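Local coordinates for sensor-type histidine kinase PrrB (Mycobacterium tuberculosis, PDB 1YSR), which transfers phosphate from ATP to a protein histidine, probably as sensor of the PrrB/PrrA two-component system, and is represented here by its C-terminal ATP-binding domain, at residues L14-A18 with Q68-V72; N53-N57 with L114-V119; V78-D84 with A140-L146; R94-F98 with A130-N134. Residues are numbered along the deposited sequence.

Overall arrangement
All four contacts belong to one ATP-binding domain, an alpha/beta sandwich with helices against a mixed sheet. Contact 3, nearest the chain's centre, pairs strands 77-84 and 140-147. Measured from its centre to theirs, contact 1 lies about 10 Å away, packing helix 10-24 on strand 66-74; contact 4 about 11 Å, setting helix 94-98 on strand 129-134; and contact 2 about 12 Å, joining helix 44-61 to helix 117-125. Contacts 1 and 4 have centres about 19 Å apart. Along the chain contact 1 precedes contact 3, contact 4 is nested within contact 3, and contact 2 crosses the others. Contacts 2 and 4 touch, joining both sides of the unmodelled 103-113 to helix 44-61 and the sheet edge.

Contact 1: residues L14-A18 with Q68-V72; sequences LDRAA and QLSAV
Two leucines do most of the work where residues 14-18, a turn and more of regular alpha helix, lie on the extended strand 68-72. The axes are 8.9 Å apart at closest approach and run almost exactly antiparallel (176°), with Leu14 and Leu69 in register (CA to CA 6.4 Å). Both leucines adopt the mt rotamer: chi1 is -65° for Leu14 and -52° for Leu69, with chi2 near 180°. Their CB atoms come within 4.2 Å. From there Leu14 reaches along the strand, its CD1 lying 3.9 Å from Ala71 CB and 3.4 Å from Ser70 O. Leu69 leans the other way, into the helix: its CD1 is 3.2 Å from Leu14 O, 3.7 Å from Ala18 CB and 4.2 Å from Ala17 CB. Alanine methyls suit these positions, being short enough for Leu69 CD1 to lie close to the helix. Strand alternation turns Leu69 and Ala71 toward the helix and Gln68 and Ser70 away, while Asp15 and Arg16 point off the helix's far side, Arg16 forming a salt bridge with Asp12. Helix 44-61 flanks this interface through Val51. Such apolar helix-on-sheet packing is typical of the alpha/beta sandwich of histidine kinase ATPase domains.

Contact 2: residues N53-N57 with L114-V119; sequences NAIAN and LGLALV
This buried contact joins two helices: residues 53-57 of helix 44-61 meet the extended segment 114-116, whose Leu116 is the N-cap residue of helix 117-125, and that helix's first turn. CA atoms pair as Asn57 with Leu114 (6.0 Å), Ala54 with Leu116 (6.9 Å) and Asn53 with Val119 (7.0 Å). Asn57, chi1 m, accepts a hydrogen bond at OD1 from Gly115 N (3.2 Å) and donates from ND2 to Asn53 O (2.8 Å), tying segment to helix. Gly115, without a side chain, lets the backbone lie against Asn57. The asparagines match the N box of histidine kinases, and Gly115 ends the G2 box; in relatives both motifs border the nucleotide site. Asn53, chi1 t, directs OD1 to a water at 2.7 Å that also donates to Gly115 O (3.1 Å) and accepts from Leu118 N (3.2 Å); Asn53 ND2 is hydrogen-bonded to Ser102 OG. Aliphatic groups close the rest: Leu116 CD2 (mt) is 4.2 Å from Ala54 CA, and the Val119 CG2 methyl 3.7 Å from Asn53 OD1.

Contact 3: residues V78-D84 with A140-L146; sequences VEIAIDD and ARLVLRL
Arg141 carries the main charged link between these strands: its NH1 donates to Asp83 OD2 at 2.9 Å, and its NH2 forms a longer salt bridge with Glu79 OE2 (3.5 Å). Chi1 to chi3 all trans extend the arginine across the sheet, with Ala81 CB, 3.2 Å from NH1, under one guanidinium face. Glu79 also pairs with Arg145, though those atoms are less surely placed; Glu133 joins both arginines, and Asp83 OD1 is hydrogen-bonded to Ser135 OG. The backbones are antiparallel (169°, axes 4.6 Å apart). Val78-Leu146, Ile80-Leu144 and Ile82-Leu142 are hydrogen-bonded pairs, each with two N-to-O bonds of 2.8-2.9 Å; Glu79-Arg145, Ala81-Val143 and Asp83-Arg141 are non-hydrogen-bonded pairs. At the end Asp84 N donates to Ala140 O (2.8 Å) and Ala140 N to Asp84 OD1 (3.1 Å), which also accepts from Gly86 N. Branched aliphatic residues occupy the other face: Val78 CG1 is 4.0 Å from Leu146 CB, Ile80 CB 4.2 Å from Leu144 CB, and Ile80 CD1 4.0 Å from Leu146 CD1. With a salt-bridge network on the face of Glu79, Asp83, Arg141 and Arg145 and an aliphatic face against helix 44-61, these are central strands of the sheet, and Asp84 begins the D-x-G-x-G sequence of the G1 box.

Contact 4: residues R94-F98 with A130-N134; sequences RQVVF and ASLEN
Leu132, Arg94 and Phe98 bury the most surface here, where the one-turn helix 94-98 crosses strand 130-134 at 139°, with axes 8.8 Å apart and Arg94 CA 6.3 Å from Leu132 CA. Leu132 (chi1 m, chi2 t) points into the helix: its CD1 is 3.7 Å from Phe98 CE2 and 4.2 Å from Val97 CG1, while its CB is 3.7 Å from Arg94 CG. A leucine suits this meeting point, being long enough to touch three side chains. Phe98, chi1 -83°, lays its ring beside the strand, CE1 3.7 Å from Ala130 CB and CE2 3.5 Å from Ser131 CA; the small Ala130, which faces the helix, lets the ring come close, while Ser131 turns its side chain away and offers its backbone CA. Arg94 (chi1 m, the rest trans) stretches its aliphatic part along the strand until NH2 donates to Asn134 OD1 (3.2 Å). Glu133 turns away, to salt bridges with Arg141 and Arg145. Leu116 covers both Phe98 and Leu132. Phe98 lies in a sequence that matches the F box of histidine kinases, here a short helix packed at the sheet edge.

Contact 1: residues L14-A18 with Q68-V72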
loop_
_atom_site.group_PDB
_atom_site.type_symbol
_atom_site.label_atom_id
_atom_site.label_comp_id
_atom_site.label_asym_id
_atom_site.label_seq_id
_atom_site.Cartn_x
_atom_site.Cartn_y
_atom_site.Cartn_z
ATOM N N LEU A 14 -6.873 -1.755 4.064
ATOM C CA LEU A 14 -8.285 -1.522 4.457
ATOM C C LEU A 14 -8.404 -0.547 5.643
ATOM O O LEU A 14 -9.293 0.310 5.681
ATOM C CB LEU A 14 -8.991 -2.853 4.740
ATOM C CG LEU A 14 -9.158 -3.812 3.524
ATOM C CD1 LEU A 14 -9.830 -5.159 3.924
ATOM C CD2 LEU A 14 -9.980 -3.151 2.431
ATOM N N ASP A 15 -7.548 -0.749 6.639
ATOM C CA ASP A 15 -7.565 0.076 7.871
ATOM C C ASP A 15 -7.329 1.525 7.453
ATOM O O ASP A 15 -8.062 2.392 7.866
ATOM C CB ASP A 15 -6.527 -0.404 8.872
ATOM C CG ASP A 15 -6.816 0.064 10.321
ATOM O OD1 ASP A 15 -7.937 0.557 10.621
ATOM O OD2 ASP A 15 -5.899 -0.105 11.138
ATOM N N ARG A 16 -6.325 1.783 6.604
ATOM C CA ARG A 16 -6.072 3.151 6.141
ATOM C C ARG A 16 -7.177 3.659 5.278
ATOM O O ARG A 16 -7.518 4.821 5.350
ATOM C CB ARG A 16 -4.751 3.331 5.351
ATOM C CG ARG A 16 -3.473 2.873 6.065
ATOM C CD ARG A 16 -2.215 3.119 5.151
ATOM N NE ARG A 16 -2.294 2.574 3.781
ATOM C CZ ARG A 16 -1.821 1.384 3.371
ATOM N NH1 ARG A 16 -1.230 0.540 4.201
ATOM N NH2 ARG A 16 -1.952 1.028 2.098
ATOM N N ALA A 17 -7.712 2.803 4.394
ATOM C CA ALA A 17 -8.784 3.250 3.543
ATOM C C ALA A 17 -9.962 3.741 4.389
ATOM O O ALA A 17 -10.619 4.722 4.040
ATOM C CB ALA A 17 -9.235 2.099 2.634
ATOM N N ALA A 18 -10.255 3.001 5.442
ATOM C CA ALA A 18 -11.467 3.327 6.233
ATOM C C ALA A 18 -11.187 4.650 6.967
ATOM O O ALA A 18 -12.023 5.528 7.017
ATOM C CB ALA A 18 -11.749 2.236 7.201
ATOM N N GLN A 68 -18.496 -1.378 6.274
ATOM C CA GLN A 68 -17.525 -2.185 6.984
ATOM C C GLN A 68 -16.680 -2.857 5.963
ATOM O O GLN A 68 -17.230 -3.505 5.018
ATOM C CB GLN A 68 -18.235 -3.296 7.787
ATOM C CG GLN A 68 -19.019 -2.698 8.971
ATOM C CD GLN A 68 -19.810 -3.763 9.744
ATOM O OE1 GLN A 68 -19.966 -4.917 9.295
ATOM N NE2 GLN A 68 -20.279 -3.383 10.909
ATOM N N LEU A 69 -15.370 -2.734 6.160
ATOM C CA LEU A 69 -14.373 -3.422 5.333
ATOM C C LEU A 69 -13.926 -4.670 6.100
ATOM O O LEU A 69 -13.779 -4.658 7.336
ATOM C CB LEU A 69 -13.164 -2.512 5.144
ATOM C CG LEU A 69 -13.519 -1.115 4.631
ATOM C CD1 LEU A 69 -12.259 -0.155 4.462
ATOM C CD2 LEU A 69 -14.426 -1.161 3.330
ATOM N N SER A 70 -13.636 -5.733 5.371
ATOM C CA SER A 70 -13.077 -6.931 6.006
ATOM C C SER A 70 -12.160 -7.696 5.082
ATOM O O SER A 70 -12.280 -7.582 3.879
ATOM C CB SER A 70 -14.159 -7.871 6.485
ATOM O OG SER A 70 -15.067 -8.243 5.460
ATOM N N ALA A 71 -11.306 -8.530 5.679
ATOM C CA ALA A 71 -10.463 -9.463 4.931
ATOM C C ALA A 71 -10.431 -10.764 5.693
ATOM O O ALA A 71 -10.188 -10.787 6.928
ATOM C CB ALA A 71 -9.045 -8.899 4.784
ATOM N N VAL A 72 -10.692 -11.834 4.941
ATOM C CA VAL A 72 -10.713 -13.207 5.448
ATOM C C VAL A 72 -9.658 -13.970 4.636
ATOM O O VAL A 72 -9.748 -14.022 3.399
ATOM C CB VAL A 72 -12.117 -13.809 5.218
ATOM C CG1 VAL A 72 -12.134 -15.326 5.444
ATOM C CG2 VAL A 72 -13.146 -13.130 6.125
#

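Contact 2: residues N53-N57 with L114-V119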
loop_
_atom_site.group_PDB
_atom_site.type_symbol
_atom_site.label_atom_id
_atom_site.label_comp_id
_atom_site.label_asym_id
_atom_site.label_seq_id
_atom_site.Cartn_x
_atom_site.Cartn_y
_atom_site.Cartn_z
ATOM N N ASN A 53 -13.079 3.227 -4.622
ATOM C CA ASN A 53 -14.174 3.317 -5.546
ATOM C C ASN A 53 -15.441 2.639 -4.940
ATOM O O ASN A 53 -16.575 3.124 -5.119
ATOM C CB ASN A 53 -13.781 2.640 -6.859
ATOM C CG ASN A 53 -14.789 2.877 -7.976
ATOM O OD1 ASN A 53 -15.298 1.936 -8.574
ATOM N ND2 ASN A 53 -15.047 4.149 -8.304
ATOM N N ALA A 54 -15.229 1.487 -4.305
ATOM C CA ALA A 54 -16.332 0.715 -3.685
ATOM C C ALA A 54 -16.971 1.561 -2.570
ATOM O O ALA A 54 -18.210 1.671 -2.497
ATOM C CB ALA A 54 -15.804 -0.575 -3.142
ATOM N N ILE A 55 -16.147 2.181 -1.708
ATOM C CA ILE A 55 -16.715 3.111 -0.694
ATOM C C ILE A 55 -17.458 4.282 -1.304
ATOM O O ILE A 55 -18.536 4.625 -0.873
ATOM C CB ILE A 55 -15.632 3.588 0.234
ATOM C CG1 ILE A 55 -14.996 2.387 0.967
ATOM C CG2 ILE A 55 -16.166 4.609 1.228
ATOM C CD1 ILE A 55 -13.683 2.732 1.765
ATOM N N ALA A 56 -16.903 4.875 -2.369
ATOM C CA ALA A 56 -17.540 6.000 -2.975
ATOM C C ALA A 56 -18.869 5.656 -3.608
ATOM O O ALA A 56 -19.848 6.402 -3.492
ATOM C CB ALA A 56 -16.572 6.676 -3.987
ATOM N N ASN A 57 -18.958 4.495 -4.221
ATOM C CA ASN A 57 -20.182 4.078 -4.802
ATOM C C ASN A 57 -21.213 3.798 -3.728
ATOM O O ASN A 57 -22.376 4.096 -3.901
ATOM C CB ASN A 57 -19.933 2.871 -5.689
ATOM C CG ASN A 57 -19.514 3.292 -7.081
ATOM O OD1 ASN A 57 -20.345 3.743 -7.817
ATOM N ND2 ASN A 57 -18.202 3.308 -7.368
ATOM N N LEU A 114 -24.219 4.268 -10.549
ATOM C CA LEU A 114 -23.458 3.263 -9.812
ATOM C C LEU A 114 -22.622 2.423 -10.775
ATOM O O LEU A 114 -23.175 1.724 -11.645
ATOM C CB LEU A 114 -24.398 2.339 -9.027
ATOM C CG LEU A 114 -23.776 1.116 -8.338
ATOM C CD1 LEU A 114 -23.011 1.477 -7.052
ATOM C CD2 LEU A 114 -24.874 0.162 -8.017
ATOM N N GLY A 115 -21.306 2.425 -10.573
ATOM C CA GLY A 115 -20.398 1.808 -11.523
ATOM C C GLY A 115 -19.204 1.317 -10.797
ATOM O O GLY A 115 -18.567 2.087 -10.066
ATOM N N LEU A 116 -18.924 0.033 -10.972
ATOM C CA LEU A 116 -17.815 -0.639 -10.301
ATOM C C LEU A 116 -16.768 -1.269 -11.256
ATOM O O LEU A 116 -16.074 -2.197 -10.874
ATOM C CB LEU A 116 -18.364 -1.725 -9.363
ATOM C CG LEU A 116 -19.185 -1.195 -8.176
ATOM C CD1 LEU A 116 -19.916 -2.322 -7.467
ATOM C CD2 LEU A 116 -18.305 -0.430 -7.230
ATOM N N ALA A 117 -16.677 -0.796 -12.496
ATOM C CA ALA A 117 -15.733 -1.351 -13.465
ATOM C C ALA A 117 -14.276 -1.230 -13.045
ATOM O O ALA A 117 -13.462 -2.079 -13.448
ATOM C CB ALA A 117 -15.889 -0.706 -14.801
ATOM N N LEU A 118 -13.951 -0.180 -12.271
ATOM C CA LEU A 118 -12.563 -0.013 -11.759
ATOM C C LEU A 118 -12.214 -1.153 -10.856
ATOM O O LEU A 118 -11.122 -1.720 -10.934
ATOM C CB LEU A 118 -12.353 1.303 -11.003
ATOM C CG LEU A 118 -11.996 2.612 -11.724
ATOM C CD1 LEU A 118 -11.766 3.734 -10.682
ATOM C CD2 LEU A 118 -10.786 2.431 -12.629
ATOM N N VAL A 119 -13.161 -1.513 -10.005
ATOM C CA VAL A 119 -13.007 -2.629 -9.123
ATOM C C VAL A 119 -12.779 -3.913 -9.905
ATOM O O VAL A 119 -11.839 -4.657 -9.649
ATOM C CB VAL A 119 -14.222 -2.752 -8.190
ATOM C CG1 VAL A 119 -14.048 -3.913 -7.271
ATOM C CG2 VAL A 119 -14.404 -1.475 -7.374
HETATM O O HOH W 1 -15.712 2.325 -11.212
#

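Contact 3: residues V78-D84 with A140-L146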
loop_
_atom_site.group_PDB
_atom_site.type_symbol
_atom_site.label_atom_id
_atom_site.label_comp_id
_atom_site.label_asym_id
_atom_site.label_seq_id
_atom_site.Cartn_x
_atom_site.Cartn_y
_atom_site.Cartn_z
ATOM N N VAL A 78 -7.125 -14.272 -0.365
ATOM C CA VAL A 78 -7.937 -13.449 0.509
ATOM C C VAL A 78 -9.276 -13.056 -0.133
ATOM O O VAL A 78 -9.378 -12.891 -1.344
ATOM C CB VAL A 78 -7.125 -12.201 0.861
ATOM C CG1 VAL A 78 -6.808 -11.381 -0.420
ATOM C CG2 VAL A 78 -7.785 -11.334 1.944
ATOM N N GLU A 79 -10.288 -12.890 0.716
ATOM C CA GLU A 79 -11.595 -12.447 0.267
ATOM C C GLU A 79 -11.731 -11.123 1.004
ATOM O O GLU A 79 -11.713 -11.092 2.228
ATOM C CB GLU A 79 -12.652 -13.482 0.684
ATOM C CG GLU A 79 -14.102 -13.064 0.708
ATOM C CD GLU A 79 -15.009 -14.249 1.068
ATOM O OE1 GLU A 79 -14.976 -15.252 0.303
ATOM O OE2 GLU A 79 -15.722 -14.179 2.103
ATOM N N ILE A 80 -11.741 -10.042 0.241
ATOM C CA ILE A 80 -11.921 -8.690 0.752
ATOM C C ILE A 80 -13.399 -8.354 0.541
ATOM O O ILE A 80 -13.952 -8.618 -0.517
ATOM C CB ILE A 80 -11.091 -7.711 -0.096
ATOM C CG1 ILE A 80 -9.586 -8.010 0.085
ATOM C CG2 ILE A 80 -11.410 -6.207 0.246
ATOM C CD1 ILE A 80 -8.692 -7.335 -0.963
ATOM N N ALA A 81 -14.057 -7.778 1.529
ATOM C CA ALA A 81 -15.476 -7.400 1.325
ATOM C C ALA A 81 -15.724 -5.994 1.750
ATOM O O ALA A 81 -15.155 -5.555 2.751
ATOM C CB ALA A 81 -16.404 -8.368 2.148
ATOM N N ILE A 82 -16.531 -5.274 0.974
ATOM C CA ILE A 82 -16.936 -3.915 1.367
ATOM C C ILE A 82 -18.450 -4.025 1.507
ATOM O O ILE A 82 -19.174 -4.252 0.502
ATOM C CB ILE A 82 -16.553 -2.849 0.305
ATOM C CG1 ILE A 82 -15.006 -2.816 0.106
ATOM C CG2 ILE A 82 -17.007 -1.540 0.739
ATOM C CD1 ILE A 82 -14.498 -3.409 -1.183
ATOM N N ASP A 83 -18.897 -4.088 2.759
ATOM C CA ASP A 83 -20.357 -4.203 3.075
ATOM C C ASP A 83 -20.981 -2.845 3.391
ATOM O O ASP A 83 -20.346 -2.050 4.069
ATOM C CB ASP A 83 -20.509 -5.097 4.337
ATOM C CG ASP A 83 -20.483 -6.547 4.013
ATOM O OD1 ASP A 83 -21.552 -7.071 3.653
ATOM O OD2 ASP A 83 -19.403 -7.169 4.146
ATOM N N ASP A 84 -22.183 -2.530 2.894
ATOM C CA ASP A 84 -22.776 -1.227 3.212
ATOM C C ASP A 84 -24.282 -1.394 3.573
ATOM O O ASP A 84 -24.870 -2.466 3.349
ATOM C CB ASP A 84 -22.561 -0.171 2.103
ATOM C CG ASP A 84 -23.358 -0.485 0.837
ATOM O OD1 ASP A 84 -24.610 -0.477 0.863
ATOM O OD2 ASP A 84 -22.748 -0.769 -0.208
ATOM N N ALA A 140 -25.231 -3.252 -0.341
ATOM C CA ALA A 140 -24.411 -4.098 -1.188
ATOM C C ALA A 140 -23.256 -4.697 -0.382
ATOM O O ALA A 140 -22.790 -4.079 0.582
ATOM C CB ALA A 140 -23.879 -3.254 -2.320
ATOM N N ARG A 141 -22.796 -5.880 -0.797
ATOM C CA ARG A 141 -21.576 -6.448 -0.328
ATOM C C ARG A 141 -20.745 -6.691 -1.609
ATOM O O ARG A 141 -21.134 -7.516 -2.483
ATOM C CB ARG A 141 -21.880 -7.767 0.372
ATOM C CG ARG A 141 -20.671 -8.559 0.790
ATOM C CD ARG A 141 -21.090 -9.601 1.855
ATOM N NE ARG A 141 -20.207 -10.737 1.781
ATOM C CZ ARG A 141 -19.133 -10.871 2.529
ATOM N NH1 ARG A 141 -18.852 -9.948 3.425
ATOM N NH2 ARG A 141 -18.362 -11.942 2.393
ATOM N N LEU A 142 -19.656 -5.942 -1.760
ATOM C CA LEU A 142 -18.773 -6.169 -2.891
ATOM C C LEU A 142 -17.617 -7.013 -2.417
ATOM O O LEU A 142 -16.933 -6.646 -1.452
ATOM C CB LEU A 142 -18.246 -4.832 -3.423
ATOM C CG LEU A 142 -17.161 -4.760 -4.519
ATOM C CD1 LEU A 142 -17.460 -5.560 -5.664
ATOM C CD2 LEU A 142 -17.108 -3.332 -4.933
ATOM N N VAL A 143 -17.379 -8.130 -3.106
ATOM C CA VAL A 143 -16.425 -9.080 -2.665
ATOM C C VAL A 143 -15.347 -9.231 -3.708
ATOM O O VAL A 143 -15.631 -9.498 -4.871
ATOM C CB VAL A 143 -17.015 -10.493 -2.390
ATOM C CG1 VAL A 143 -15.942 -11.312 -1.720
ATOM C CG2 VAL A 143 -18.190 -10.435 -1.461
ATOM N N LEU A 144 -14.103 -9.050 -3.295
ATOM C CA LEU A 144 -12.979 -9.238 -4.252
ATOM C C LEU A 144 -12.272 -10.438 -3.792
ATOM O O LEU A 144 -11.876 -10.491 -2.651
ATOM C CB LEU A 144 -11.977 -8.119 -4.155
ATOM C CG LEU A 144 -12.281 -6.695 -4.482
ATOM C CD1 LEU A 144 -11.004 -6.178 -5.142
ATOM C CD2 LEU A 144 -13.459 -6.585 -5.377
ATOM N N ARG A 145 -12.134 -11.435 -4.653
ATOM C CA ARG A 145 -11.464 -12.652 -4.271
ATOM C C ARG A 145 -10.136 -12.770 -5.015
ATOM O O ARG A 145 -10.123 -12.923 -6.222
ATOM C CB ARG A 145 -12.348 -13.845 -4.564
ATOM C CG ARG A 145 -13.529 -13.937 -3.645
ATOM C CD ARG A 145 -14.387 -15.142 -3.957
ATOM N NE ARG A 145 -15.800 -14.806 -4.012
ATOM C CZ ARG A 145 -16.585 -14.824 -2.952
ATOM N NH1 ARG A 145 -16.065 -15.148 -1.786
ATOM N NH2 ARG A 145 -17.862 -14.520 -3.041
ATOM N N LEU A 146 -9.048 -12.708 -4.260
ATOM C CA LEU A 146 -7.721 -12.573 -4.809
ATOM C C LEU A 146 -6.795 -13.703 -4.381
ATOM O O LEU A 146 -6.802 -14.085 -3.203
ATOM C CB LEU A 146 -7.093 -11.250 -4.414
ATOM C CG LEU A 146 -7.854 -9.994 -4.744
ATOM C CD1 LEU A 146 -7.077 -8.770 -4.308
ATOM C CD2 LEU A 146 -8.309 -9.900 -6.188
#

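Contact 4: residues R94-F98 with A130-N134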
loop_
_atom_site.group_PDB
_atom_site.type_symbol
_atom_site.label_atom_id
_atom_site.label_comp_id
_atom_site.label_asym_id
_atom_site.label_seq_id
_atom_site.Cartn_x
_atom_site.Cartn_y
_atom_site.Cartn_z
ATOM N N ARG A 94 -26.343 -6.724 -11.224
ATOM C CA ARG A 94 -24.932 -6.765 -10.810
ATOM C C ARG A 94 -23.952 -6.652 -11.983
ATOM O O ARG A 94 -23.011 -5.820 -11.975
ATOM C CB ARG A 94 -24.711 -8.029 -10.016
ATOM C CG ARG A 94 -25.440 -7.972 -8.709
ATOM C CD ARG A 94 -25.471 -9.264 -8.098
ATOM N NE ARG A 94 -26.147 -9.252 -6.783
ATOM C CZ ARG A 94 -26.408 -10.364 -6.078
ATOM N NH1 ARG A 94 -26.087 -11.566 -6.566
ATOM N NH2 ARG A 94 -27.002 -10.301 -4.883
ATOM N N GLN A 95 -24.204 -7.430 -13.026
ATOM C CA GLN A 95 -23.331 -7.379 -14.208
ATOM C C GLN A 95 -23.273 -5.981 -14.851
ATOM O O GLN A 95 -22.197 -5.466 -15.145
ATOM C CB GLN A 95 -23.760 -8.451 -15.200
ATOM C CG GLN A 95 -22.891 -8.504 -16.494
ATOM C CD GLN A 95 -23.371 -9.572 -17.453
ATOM O OE1 GLN A 95 -24.493 -10.054 -17.320
ATOM N NE2 GLN A 95 -22.502 -9.981 -18.410
ATOM N N VAL A 96 -24.406 -5.333 -15.058
ATOM C CA VAL A 96 -24.395 -4.006 -15.661
ATOM C C VAL A 96 -23.611 -3.037 -14.791
ATOM O O VAL A 96 -22.921 -2.131 -15.283
ATOM C CB VAL A 96 -25.832 -3.498 -15.938
ATOM C CG1 VAL A 96 -25.862 -1.976 -16.250
ATOM C CG2 VAL A 96 -26.416 -4.285 -17.106
ATOM N N VAL A 97 -23.715 -3.225 -13.485
ATOM C CA VAL A 97 -22.994 -2.339 -12.598
ATOM C C VAL A 97 -21.461 -2.564 -12.786
ATOM O O VAL A 97 -20.719 -1.625 -12.895
ATOM C CB VAL A 97 -23.502 -2.503 -11.145
ATOM C CG1 VAL A 97 -22.569 -1.887 -10.129
ATOM C CG2 VAL A 97 -24.893 -1.845 -11.035
ATOM N N PHE A 98 -21.033 -3.803 -12.880
ATOM C CA PHE A 98 -19.600 -4.076 -13.100
ATOM C C PHE A 98 -19.062 -3.636 -14.469
ATOM O O PHE A 98 -17.867 -3.432 -14.616
ATOM C CB PHE A 98 -19.278 -5.543 -12.871
ATOM C CG PHE A 98 -19.073 -5.869 -11.441
ATOM C CD1 PHE A 98 -18.023 -5.263 -10.727
ATOM C CD2 PHE A 98 -19.943 -6.740 -10.776
ATOM C CE1 PHE A 98 -17.836 -5.537 -9.396
ATOM C CE2 PHE A 98 -19.751 -7.032 -9.439
ATOM C CZ PHE A 98 -18.673 -6.412 -8.727
ATOM N N ALA A 130 -14.277 -9.925 -8.914
ATOM C CA ALA A 130 -15.109 -9.042 -8.099
ATOM C C ALA A 130 -16.579 -9.445 -8.317
ATOM O O ALA A 130 -16.987 -9.732 -9.432
ATOM C CB ALA A 130 -14.887 -7.632 -8.494
ATOM N N SER A 131 -17.355 -9.490 -7.245
ATOM C CA SER A 131 -18.778 -9.774 -7.412
ATOM C C SER A 131 -19.577 -9.074 -6.357
ATOM O O SER A 131 -19.032 -8.584 -5.354
ATOM C CB SER A 131 -18.995 -11.259 -7.349
ATOM O OG SER A 131 -18.469 -11.720 -6.154
ATOM N N LEU A 132 -20.885 -9.044 -6.593
ATOM C CA LEU A 132 -21.819 -8.435 -5.639
ATOM C C LEU A 132 -22.742 -9.475 -5.010
ATOM O O LEU A 132 -23.182 -10.478 -5.653
ATOM C CB LEU A 132 -22.632 -7.370 -6.350
ATOM C CG LEU A 132 -21.935 -6.012 -6.540
ATOM C CD1 LEU A 132 -22.506 -5.242 -7.671
ATOM C CD2 LEU A 132 -22.035 -5.172 -5.228
ATOM N N GLU A 133 -22.987 -9.246 -3.732
ATOM C CA GLU A 133 -23.836 -10.100 -2.880
ATOM C C GLU A 133 -24.696 -9.169 -2.060
ATOM O O GLU A 133 -24.568 -7.938 -2.160
ATOM C CB GLU A 133 -22.989 -10.918 -1.930
ATOM C CG GLU A 133 -22.145 -11.928 -2.613
ATOM C CD GLU A 133 -21.261 -12.696 -1.656
ATOM O OE1 GLU A 133 -21.387 -12.492 -0.420
ATOM O OE2 GLU A 133 -20.435 -13.492 -2.146
ATOM N N ASN A 134 -25.627 -9.739 -1.280
ATOM C CA ASN A 134 -26.458 -8.912 -0.432
ATOM C C ASN A 134 -25.781 -8.818 0.938
ATOM O O ASN A 134 -25.283 -9.805 1.460
ATOM C CB ASN A 134 -27.901 -9.458 -0.328
ATOM C CG ASN A 134 -28.830 -8.954 -1.469
ATOM O OD1 ASN A 134 -28.383 -8.551 -2.573
ATOM N ND2 ASN A 134 -30.139 -8.985 -1.195
#